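Local coordinates for protein putative glycosyltransferase (GalT1) (Streptococcus parasanguinis FW213, PDB 5HEA) that probably transfers a sugar from a nucleotide-sugar donor to an acceptor, using the GT-A type glycosyltransferase domain carried by this C-terminal portion of the protein, at residues F35-I40 / N60-L65; G79-S84 / G180-L185; E17-R22 / D92-V97. All blocks are in the same frame, centred on the assembly; numbering follows the deposited sequence.

Interaction 1: residues F35-I40 / N60-L65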
loop_
_atom_site.group_PDB
_atom_site.type_symbol
_atom_site.label_atom_id
_atom_site.label_comp_id
_atom_site.label_asym_id
_atom_site.label_seq_id
_atom_site.Cartn_x
_atom_site.Cartn_y
_atom_site.Cartn_z
ATOM N N PHE A 35 -35.888 -25.130 -12.803
ATOM C CA PHE A 35 -34.566 -24.644 -12.453
ATOM C C PHE A 35 -34.644 -23.289 -11.771
ATOM O O PHE A 35 -35.670 -22.612 -11.822
ATOM C CB PHE A 35 -33.662 -24.549 -13.690
ATOM C CG PHE A 35 -34.223 -23.683 -14.791
ATOM C CD1 PHE A 35 -34.160 -22.300 -14.713
ATOM C CD2 PHE A 35 -34.815 -24.255 -15.897
ATOM C CE1 PHE A 35 -34.683 -21.508 -15.717
ATOM C CE2 PHE A 35 -35.335 -23.477 -16.910
ATOM C CZ PHE A 35 -35.267 -22.099 -16.825
ATOM N N GLU A 36 -33.548 -22.916 -11.121
ATOM C CA GLU A 36 -33.309 -21.538 -10.748
ATOM C C GLU A 36 -32.011 -21.094 -11.419
ATOM O O GLU A 36 -31.047 -21.865 -11.530
ATOM C CB GLU A 36 -33.224 -21.381 -9.230
ATOM C CG GLU A 36 -32.118 -22.186 -8.566
ATOM C CD GLU A 36 -32.028 -21.939 -7.064
ATOM O OE1 GLU A 36 -32.704 -21.020 -6.550
ATOM O OE2 GLU A 36 -31.280 -22.669 -6.390
ATOM N N ILE A 37 -32.007 -19.858 -11.895
ATOM C CA ILE A 37 -30.801 -19.239 -12.407
ATOM C C ILE A 37 -30.307 -18.266 -11.361
ATOM O O ILE A 37 -31.005 -17.316 -11.004
ATOM C CB ILE A 37 -31.060 -18.488 -13.710
ATOM C CG1 ILE A 37 -31.553 -19.477 -14.771
ATOM C CG2 ILE A 37 -29.784 -17.767 -14.150
ATOM C CD1 ILE A 37 -32.115 -18.852 -16.028
ATOM N N ILE A 38 -29.112 -18.529 -10.848
ATOM C CA ILE A 38 -28.473 -17.642 -9.899
ATOM C C ILE A 38 -27.452 -16.805 -10.640
ATOM O O ILE A 38 -26.388 -17.290 -11.033
ATOM C CB ILE A 38 -27.829 -18.421 -8.761
ATOM C CG1 ILE A 38 -28.860 -19.389 -8.179
ATOM C CG2 ILE A 38 -27.312 -17.467 -7.684
ATOM C CD1 ILE A 38 -28.294 -20.308 -7.158
ATOM N N LEU A 39 -27.829 -15.555 -10.885
ATOM C CA LEU A 39 -26.980 -14.593 -11.558
ATOM C C LEU A 39 -26.142 -13.878 -10.518
ATOM O O LEU A 39 -26.679 -13.135 -9.708
ATOM C CB LEU A 39 -27.847 -13.561 -12.297
ATOM C CG LEU A 39 -28.481 -13.971 -13.621
ATOM C CD1 LEU A 39 -29.328 -12.825 -14.208
ATOM C CD2 LEU A 39 -27.388 -14.391 -14.587
ATOM N N ILE A 40 -24.830 -14.095 -10.518
ATOM C CA ILE A 40 -23.986 -13.362 -9.583
ATOM C C ILE A 40 -23.278 -12.220 -10.296
ATOM O O ILE A 40 -22.250 -12.422 -10.954
ATOM C CB ILE A 40 -22.961 -14.259 -8.842
ATOM C CG1 ILE A 40 -23.657 -15.457 -8.184
ATOM C CG2 ILE A 40 -22.209 -13.450 -7.794
ATOM C CD1 ILE A 40 -23.735 -16.680 -9.078
ATOM N N ASN A 60 -39.458 -15.414 -12.742
ATOM C CA ASN A 60 -39.177 -15.559 -11.320
ATOM C C ASN A 60 -38.235 -16.714 -10.965
ATOM O O ASN A 60 -37.943 -16.941 -9.791
ATOM C CB ASN A 60 -40.473 -15.624 -10.501
ATOM C CG ASN A 60 -41.246 -16.908 -10.714
ATOM O OD1 ASN A 60 -40.944 -17.695 -11.609
ATOM N ND2 ASN A 60 -42.263 -17.121 -9.890
ATOM N N ARG A 61 -37.751 -17.429 -11.977
ATOM C CA ARG A 61 -36.733 -18.456 -11.748
ATOM C C ARG A 61 -35.354 -17.802 -11.642
ATOM O O ARG A 61 -34.388 -18.427 -11.205
ATOM C CB ARG A 61 -36.776 -19.525 -12.852
ATOM C CG ARG A 61 -38.026 -20.416 -12.768
ATOM C CD ARG A 61 -38.196 -21.331 -13.984
ATOM N NE ARG A 61 -38.358 -20.573 -15.219
ATOM C CZ ARG A 61 -38.474 -21.116 -16.429
ATOM N NH1 ARG A 61 -38.438 -22.435 -16.588
ATOM N NH2 ARG A 61 -38.614 -20.336 -17.491
ATOM N N ILE A 62 -35.274 -16.530 -12.021
ATOM C CA ILE A 62 -34.007 -15.803 -11.962
ATOM C C ILE A 62 -33.820 -15.077 -10.633
ATOM O O ILE A 62 -34.647 -14.248 -10.246
ATOM C CB ILE A 62 -33.884 -14.785 -13.105
ATOM C CG1 ILE A 62 -33.902 -15.495 -14.458
ATOM C CG2 ILE A 62 -32.616 -13.963 -12.938
ATOM C CD1 ILE A 62 -33.519 -14.602 -15.612
ATOM N N GLN A 63 -32.731 -15.393 -9.942
ATOM C CA GLN A 63 -32.371 -14.708 -8.705
ATOM C C GLN A 63 -31.079 -13.943 -8.956
ATOM O O GLN A 63 -30.121 -14.496 -9.499
ATOM C CB GLN A 63 -32.148 -15.707 -7.564
ATOM C CG GLN A 63 -33.168 -16.841 -7.482
ATOM C CD GLN A 63 -34.580 -16.350 -7.206
ATOM O OE1 GLN A 63 -35.482 -16.520 -8.031
ATOM N NE2 GLN A 63 -34.780 -15.745 -6.039
ATOM N N ILE A 64 -31.040 -12.675 -8.567
ATOM C CA ILE A 64 -29.804 -11.915 -8.706
ATOM C C ILE A 64 -29.107 -11.720 -7.373
ATOM O O ILE A 64 -29.732 -11.357 -6.377
ATOM C CB ILE A 64 -30.050 -10.529 -9.292
ATOM C CG1 ILE A 64 -30.915 -10.614 -10.535
ATOM C CG2 ILE A 64 -28.726 -9.842 -9.621
ATOM C CD1 ILE A 64 -31.266 -9.279 -11.044
ATOM N N LEU A 65 -27.804 -11.958 -7.369
ATOM C CA LEU A 65 -26.947 -11.538 -6.271
ATOM C C LEU A 65 -25.973 -10.515 -6.832
ATOM O O LEU A 65 -25.165 -10.830 -7.705
ATOM C CB LEU A 65 -26.140 -12.716 -5.705
ATOM C CG LEU A 65 -26.799 -13.893 -4.981
ATOM C CD1 LEU A 65 -25.719 -14.860 -4.477
ATOM C CD2 LEU A 65 -27.677 -13.424 -3.824
#
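Arg-61, Leu-39 and Leu-65 give up the most surface where strand 35-41 runs parallel to strand 62-66, the two strands of a beta-alpha-beta unit whose connecting helix is 48-58. The unit belongs to the Rossmann-like sheet of a GT-A glycosyltransferase domain. Leu-39 takes part through both its backbone and its side chain. Its N donates to Gln-63 O at 2.9 Å and its O accepts from Leu-65 N at 2.8 Å, so one residue bridges two on its neighbour, as parallel pairing requires. The side chain enters the layer formed by Ile-37, Ile-62 and Ile-64, where CD1 rests 3.7 Å from Ile-62 CG2. Helices 20-28 and 48-58 cover this face, and branched aliphatic residues suit it because they fill space without polar needs. Leu-65 turns to the other face, bringing CD1 within 4.3 Å of Ile-40 CG1 and also beside Ile-38 CG2. Arg-61, just before its strand, lays its long chain over one face of the Phe-35 ring: CD sits 4.2 Å from the ring centroid in a CH-pi contact, while Arg-61 NH1 comes 3.2 Å from Phe-35 CZ. Guanidinium and ring are 22° from parallel. A bend at chi3 (-62°) sets NE back from the extended line of the chain. An arginine suits this edge because CD and the guanidinium face both lie on the ring, while N-H groups at the rim reach Asp-59 in a salt bridge and the Lys-33 carbonyl. At this end of the ladder, Ile-37 N donates to Arg-61 O at 2.9 Å.

Interaction 2: residues G79-S84 / G180-L185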
loop_
_atom_site.group_PDB
_atom_site.type_symbol
_atom_site.label_atom_id
_atom_site.label_comp_id
_atom_site.label_asym_id
_atom_site.label_seq_id
_atom_site.Cartn_x
_atom_site.Cartn_y
_atom_site.Cartn_z
ATOM N N GLY A 79 -22.664 -18.428 -5.581
ATOM C CA GLY A 79 -23.702 -19.195 -6.247
ATOM C C GLY A 79 -23.962 -20.523 -5.547
ATOM O O GLY A 79 -25.112 -20.903 -5.316
ATOM N N ILE A 80 -22.891 -21.238 -5.223
ATOM C CA ILE A 80 -23.000 -22.532 -4.527
ATOM C C ILE A 80 -23.708 -22.385 -3.175
ATOM O O ILE A 80 -24.514 -23.236 -2.771
ATOM C CB ILE A 80 -21.611 -23.158 -4.314
ATOM C CG1 ILE A 80 -20.952 -23.450 -5.668
ATOM C CG2 ILE A 80 -21.708 -24.449 -3.473
ATOM C CD1 ILE A 80 -19.491 -23.885 -5.566
ATOM N N THR A 81 -23.404 -21.287 -2.493
ATOM C CA THR A 81 -23.964 -20.991 -1.177
ATOM C C THR A 81 -25.448 -20.667 -1.261
ATOM O O THR A 81 -26.236 -21.118 -0.428
ATOM C CB THR A 81 -23.214 -19.799 -0.533
ATOM O OG1 THR A 81 -21.847 -20.168 -0.325
ATOM C CG2 THR A 81 -23.828 -19.421 0.792
ATOM N N TYR A 82 -25.830 -19.897 -2.276
ATOM C CA TYR A 82 -27.225 -19.496 -2.456
ATOM C C TYR A 82 -28.102 -20.616 -3.067
ATOM O O TYR A 82 -29.325 -20.626 -2.906
ATOM C CB TYR A 82 -27.288 -18.199 -3.279
ATOM C CG TYR A 82 -28.677 -17.653 -3.537
ATOM C CD1 TYR A 82 -29.209 -16.636 -2.748
ATOM C CD2 TYR A 82 -29.457 -18.143 -4.586
ATOM C CE1 TYR A 82 -30.487 -16.136 -2.991
ATOM C CE2 TYR A 82 -30.731 -17.654 -4.830
ATOM C CZ TYR A 82 -31.240 -16.651 -4.036
ATOM O OH TYR A 82 -32.504 -16.171 -4.297
ATOM N N ALA A 83 -27.471 -21.567 -3.744
ATOM C CA ALA A 83 -28.196 -22.616 -4.461
ATOM C C ALA A 83 -29.035 -23.504 -3.547
ATOM O O ALA A 83 -28.548 -24.005 -2.543
ATOM C CB ALA A 83 -27.217 -23.472 -5.253
ATOM N N SER A 84 -30.295 -23.723 -3.901
ATOM C CA SER A 84 -31.102 -24.651 -3.114
ATOM C C SER A 84 -31.546 -25.879 -3.910
ATOM O O SER A 84 -32.381 -26.651 -3.446
ATOM C CB SER A 84 -32.300 -23.936 -2.481
ATOM O OG SER A 84 -32.945 -23.100 -3.419
ATOM N N GLY A 180 -17.504 -29.045 1.437
ATOM C CA GLY A 180 -16.092 -28.767 1.622
ATOM C C GLY A 180 -15.348 -28.408 0.351
ATOM O O GLY A 180 -14.125 -28.221 0.378
ATOM N N ILE A 181 -16.072 -28.314 -0.764
ATOM C CA ILE A 181 -15.452 -27.958 -2.036
ATOM C C ILE A 181 -15.840 -26.547 -2.469
ATOM O O ILE A 181 -17.027 -26.250 -2.643
ATOM C CB ILE A 181 -15.808 -28.984 -3.158
ATOM C CG1 ILE A 181 -15.161 -30.346 -2.861
ATOM C CG2 ILE A 181 -15.313 -28.476 -4.497
ATOM C CD1 ILE A 181 -15.547 -31.456 -3.844
ATOM N N ARG A 182 -14.837 -25.685 -2.640
ATOM C CA ARG A 182 -15.036 -24.313 -3.119
ATOM C C ARG A 182 -13.936 -23.964 -4.098
ATOM O O ARG A 182 -12.851 -24.552 -4.051
ATOM C CB ARG A 182 -15.027 -23.307 -1.945
ATOM C CG ARG A 182 -16.246 -23.415 -1.009
ATOM C CD ARG A 182 -17.561 -23.191 -1.764
ATOM N NE ARG A 182 -18.738 -23.203 -0.891
ATOM C CZ ARG A 182 -19.421 -24.297 -0.556
ATOM N NH1 ARG A 182 -19.046 -25.496 -1.001
ATOM N NH2 ARG A 182 -20.482 -24.195 0.236
ATOM N N PHE A 183 -14.220 -23.018 -4.995
ATOM C CA PHE A 183 -13.207 -22.512 -5.906
ATOM C C PHE A 183 -12.245 -21.635 -5.098
ATOM O O PHE A 183 -12.684 -20.876 -4.244
ATOM C CB PHE A 183 -13.849 -21.705 -7.037
ATOM C CG PHE A 183 -14.730 -22.535 -7.950
ATOM C CD1 PHE A 183 -16.045 -22.810 -7.603
ATOM C CD2 PHE A 183 -14.227 -23.063 -9.133
ATOM C CE1 PHE A 183 -16.864 -23.595 -8.430
ATOM C CE2 PHE A 183 -15.037 -23.850 -9.967
ATOM C CZ PHE A 183 -16.355 -24.108 -9.607
ATOM N N PRO A 184 -10.936 -21.738 -5.375
ATOM C CA PRO A 184 -9.887 -20.945 -4.710
ATOM C C PRO A 184 -9.919 -19.458 -5.066
ATOM O O PRO A 184 -9.975 -19.100 -6.238
ATOM C CB PRO A 184 -8.591 -21.582 -5.228
ATOM C CG PRO A 184 -8.985 -22.201 -6.534
ATOM C CD PRO A 184 -10.364 -22.737 -6.289
ATOM N N LEU A 185 -9.863 -18.599 -4.054
ATOM C CA LEU A 185 -10.041 -17.164 -4.245
ATOM C C LEU A 185 -8.878 -16.487 -4.955
ATOM O O LEU A 185 -7.719 -16.880 -4.795
ATOM C CB LEU A 185 -10.309 -16.469 -2.908
ATOM C CG LEU A 185 -11.715 -16.624 -2.324
ATOM C CD1 LEU A 185 -12.738 -16.915 -3.422
ATOM C CD2 LEU A 185 -11.776 -17.676 -1.241
#
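Ile-80 and Arg-182 stand opposite each other with CA atoms 8.3 Å apart, where the last turn of helix 72-82 meets an irregular segment, 180-185, in the loop between strand 171-174 and helix 195-201 of the GT-A domain. The helix ends at Tyr-82; Ala-83 leaves helical torsions although its N still makes a weak bond to Gly-79 O. The other segment starts at Gly-180, whose positive phi (77°) is easy for a residue without a side chain, and then runs extended. The spacing between backbones is filled by side chains, with Ile-80 at the centre. Its two branches divide the work. CG2 lies over the middle of the Arg-182 guanidinium, 3.7 Å from CZ, the two side chains running antiparallel alongside each other. CD1 instead meets the edge of the Phe-183 ring, 3.9 Å from CE1, the side chains crossing at about a right angle. A beta-branched isoleucine suits this place because one residue can reach two different surfaces. Phe-183 is further held by an edge-to-face contact with Phe-90 and a cation-pi contact with Arg-76. The loop carrying Arg-182 and Phe-183 also contacts a neighbouring subunit, whose Gln-280 and Glu-277 bond Gly-180 O and Leu-185 N. Arginine suits its place because the flat, weakly hydrated guanidinium face accepts a methyl group while its N-H bonds point outward in the plane. A bend at chi2 (-59°) turns CD aside. Arg-182 NH1 donates to Ile-181 O at 2.7 Å, with that oxygen in the guanidinium plane.

Interaction 3: residues E17-R22 / D92-V97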
loop_
_atom_site.group_PDB
_atom_site.type_symbol
_atom_site.label_atom_id
_atom_site.label_comp_id
_atom_site.label_asym_id
_atom_site.label_seq_id
_atom_site.Cartn_x
_atom_site.Cartn_y
_atom_site.Cartn_z
ATOM N N GLU A 17 -21.952 -7.328 -21.108
ATOM C CA GLU A 17 -23.146 -6.702 -21.695
ATOM C C GLU A 17 -23.468 -7.163 -23.131
ATOM O O GLU A 17 -24.632 -7.230 -23.518
ATOM C CB GLU A 17 -23.055 -5.171 -21.633
ATOM C CG GLU A 17 -22.104 -4.542 -22.645
ATOM C CD GLU A 17 -22.020 -3.020 -22.528
ATOM O OE1 GLU A 17 -22.671 -2.431 -21.632
ATOM O OE2 GLU A 17 -21.290 -2.408 -23.336
ATOM N N LYS A 18 -22.442 -7.481 -23.911
ATOM C CA LYS A 18 -22.651 -7.858 -25.309
ATOM C C LYS A 18 -23.211 -9.270 -25.447
ATOM O O LYS A 18 -23.831 -9.596 -26.454
ATOM C CB LYS A 18 -21.347 -7.733 -26.103
ATOM C CG LYS A 18 -20.841 -6.302 -26.251
ATOM C CD LYS A 18 -19.616 -6.229 -27.153
ATOM C CE LYS A 18 -18.403 -6.882 -26.507
ATOM N NZ LYS A 18 -17.210 -6.852 -27.400
ATOM N N TYR A 19 -23.007 -10.103 -24.430
ATOM C CA TYR A 19 -23.304 -11.531 -24.561
ATOM C C TYR A 19 -24.364 -12.061 -23.604
ATOM O O TYR A 19 -24.874 -13.170 -23.785
ATOM C CB TYR A 19 -22.018 -12.323 -24.370
ATOM C CG TYR A 19 -20.906 -11.833 -25.263
ATOM C CD1 TYR A 19 -20.993 -11.960 -26.645
ATOM C CD2 TYR A 19 -19.774 -11.233 -24.725
ATOM C CE1 TYR A 19 -19.977 -11.510 -27.469
ATOM C CE2 TYR A 19 -18.757 -10.782 -25.538
ATOM C CZ TYR A 19 -18.859 -10.926 -26.906
ATOM O OH TYR A 19 -17.836 -10.475 -27.705
ATOM N N LEU A 20 -24.702 -11.269 -22.597
ATOM C CA LEU A 20 -25.559 -11.745 -21.514
ATOM C C LEU A 20 -26.982 -12.103 -21.962
ATOM O O LEU A 20 -27.544 -13.119 -21.522
ATOM C CB LEU A 20 -25.580 -10.722 -20.371
ATOM C CG LEU A 20 -26.280 -11.123 -19.072
ATOM C CD1 LEU A 20 -25.695 -12.398 -18.477
ATOM C CD2 LEU A 20 -26.172 -9.977 -18.065
ATOM N N LYS A 21 -27.574 -11.286 -22.831
ATOM C CA LYS A 21 -28.950 -11.540 -23.271
ATOM C C LYS A 21 -29.052 -12.859 -24.049
ATOM O O LYS A 21 -29.990 -13.632 -23.865
ATOM C CB LYS A 21 -29.503 -10.373 -24.126
ATOM C CG LYS A 21 -29.663 -9.033 -23.388
ATOM C CD LYS A 21 -30.530 -8.026 -24.173
ATOM C CE LYS A 21 -29.709 -7.124 -25.099
ATOM N NZ LYS A 21 -30.574 -6.257 -25.985
ATOM N N ARG A 22 -28.083 -13.109 -24.922
ATOM C CA ARG A 22 -28.038 -14.371 -25.650
ATOM C C ARG A 22 -27.955 -15.559 -24.679
ATOM O O ARG A 22 -28.684 -16.545 -24.830
ATOM C CB ARG A 22 -26.864 -14.387 -26.629
ATOM C CG ARG A 22 -26.817 -15.628 -27.507
ATOM C CD ARG A 22 -25.594 -15.598 -28.398
ATOM N NE ARG A 22 -24.362 -15.564 -27.611
ATOM C CZ ARG A 22 -23.166 -15.295 -28.117
ATOM N NH1 ARG A 22 -23.031 -15.025 -29.411
ATOM N NH2 ARG A 22 -22.102 -15.298 -27.337
ATOM N N ASP A 92 -21.339 -20.197 -18.230
ATOM C CA ASP A 92 -20.648 -18.918 -18.369
ATOM C C ASP A 92 -21.501 -17.950 -19.177
ATOM O O ASP A 92 -22.137 -18.340 -20.143
ATOM C CB ASP A 92 -19.279 -19.090 -19.016
ATOM C CG ASP A 92 -18.273 -19.718 -18.067
ATOM O OD1 ASP A 92 -18.515 -19.698 -16.827
ATOM O OD2 ASP A 92 -17.243 -20.227 -18.557
ATOM N N SER A 93 -21.504 -16.685 -18.776
ATOM C CA SER A 93 -22.455 -15.735 -19.347
ATOM C C SER A 93 -22.061 -15.268 -20.758
ATOM O O SER A 93 -22.843 -14.589 -21.423
ATOM C CB SER A 93 -22.678 -14.568 -18.377
ATOM O OG SER A 93 -21.455 -14.122 -17.828
ATOM N N ASP A 94 -20.858 -15.656 -21.199
ATOM C CA ASP A 94 -20.372 -15.468 -22.577
ATOM C C ASP A 94 -20.926 -16.495 -23.561
ATOM O O ASP A 94 -20.794 -16.336 -24.780
ATOM C CB ASP A 94 -18.862 -15.687 -22.620
ATOM C CG ASP A 94 -18.094 -14.546 -22.050
ATOM O OD1 ASP A 94 -18.588 -13.409 -22.137
ATOM O OD2 ASP A 94 -16.988 -14.784 -21.526
ATOM N N ASP A 95 -21.503 -17.563 -23.026
ATOM C CA ASP A 95 -21.855 -18.748 -23.807
ATOM C C ASP A 95 -23.360 -18.930 -23.953
ATOM O O ASP A 95 -24.131 -18.119 -23.447
ATOM C CB ASP A 95 -21.243 -19.987 -23.142
ATOM C CG ASP A 95 -19.727 -19.902 -23.037
ATOM O OD1 ASP A 95 -19.108 -19.264 -23.923
ATOM O OD2 ASP A 95 -19.150 -20.476 -22.077
ATOM N N PHE A 96 -23.777 -19.984 -24.659
ATOM C CA PHE A 96 -25.198 -20.299 -24.800
ATOM C C PHE A 96 -25.402 -21.781 -25.088
ATOM O O PHE A 96 -24.452 -22.500 -25.397
ATOM C CB PHE A 96 -25.876 -19.421 -25.866
ATOM C CG PHE A 96 -25.232 -19.506 -27.223
ATOM C CD1 PHE A 96 -24.069 -18.797 -27.497
ATOM C CD2 PHE A 96 -25.791 -20.291 -28.226
ATOM C CE1 PHE A 96 -23.471 -18.869 -28.738
ATOM C CE2 PHE A 96 -25.204 -20.367 -29.488
ATOM C CZ PHE A 96 -24.043 -19.657 -29.747
ATOM N N VAL A 97 -26.641 -22.243 -24.960
ATOM C CA VAL A 97 -26.922 -23.672 -25.027
ATOM C C VAL A 97 -28.148 -24.009 -25.877
ATOM O O VAL A 97 -28.996 -23.148 -26.145
ATOM C CB VAL A 97 -27.133 -24.263 -23.604
ATOM C CG1 VAL A 97 -25.881 -24.097 -22.753
ATOM C CG2 VAL A 97 -28.306 -23.578 -22.921
HETATM O O HOH W 1 -23.945 -15.674 -24.752
#
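Arg-22 lies across one face of the Phe-96 ring where the start of helix 20-28 meets the turn and short strand at residues 92-97 of the GT-A domain. The Asp-Ser-Asp-Asp sequence there, folded as a type I turn from Asp-92 to Asp-95, is consistent with the DXD motif that serves metal and nucleotide-sugar binding in relatives. Arg-22 CG is anti to the backbone N, and a later bend at chi3 places NE. Arg-22 CD sits over the phenyl face, 4.1 Å from the Phe-96 centroid, and CE1 of that ring lies 3.5 Å above the centre of the guanidinium, the two planes being 39° apart. Phenylalanine gives the arginine a flat surface to lie on, while Glu-126 pairs with its NH2 in a salt bridge. The edge of the guanidinium is turned to the loop backbone: NH2 makes a weak, bent bond (134°) to Asp-94 O at 3.1 Å. Tyr-19 and Asp-94 meet differently, ring and carboxylate nearly perpendicular at 88°, with Tyr-19 CD2 3.6 Å from Asp-94 OD1; the acid's other oxygen is held by Arg-218. On the buried side, Leu-20 CD1 packs 3.7 Å from Ser-93 CB, a small residue whose hydroxyl bonds the Pro-12 carbonyl. A water joins the two segments in the plane of the guanidinium, accepting from Arg-22 NE at 2.9 Å and donating to Tyr-19 O and Asp-95 O, each at 2.8 Å.

In the fold
All three contacts belong to the GT-A domain. Interaction 1 joins parallel strands within its mixed sheet, against which pack helices 20-28 and 72-82, carrying parts of interactions 3 and 2. Interaction 1 is nested in the chain loop closed by interaction 3, their centres about 15 Å apart. Interaction 1 closes before interaction 2 opens, strand 62-66 leading into helix 72-82, and the two touch: Ile-38 packs on Tyr-82 and Ala-83, and Glu-36 bonds Ser-84 N. Interactions 2 and 3 alternate along the chain, about 22 Å between centres. Interaction 3 is at a loop with a DXD-like sequence, consistent with donor binding; interaction 2 is where other subunits come close.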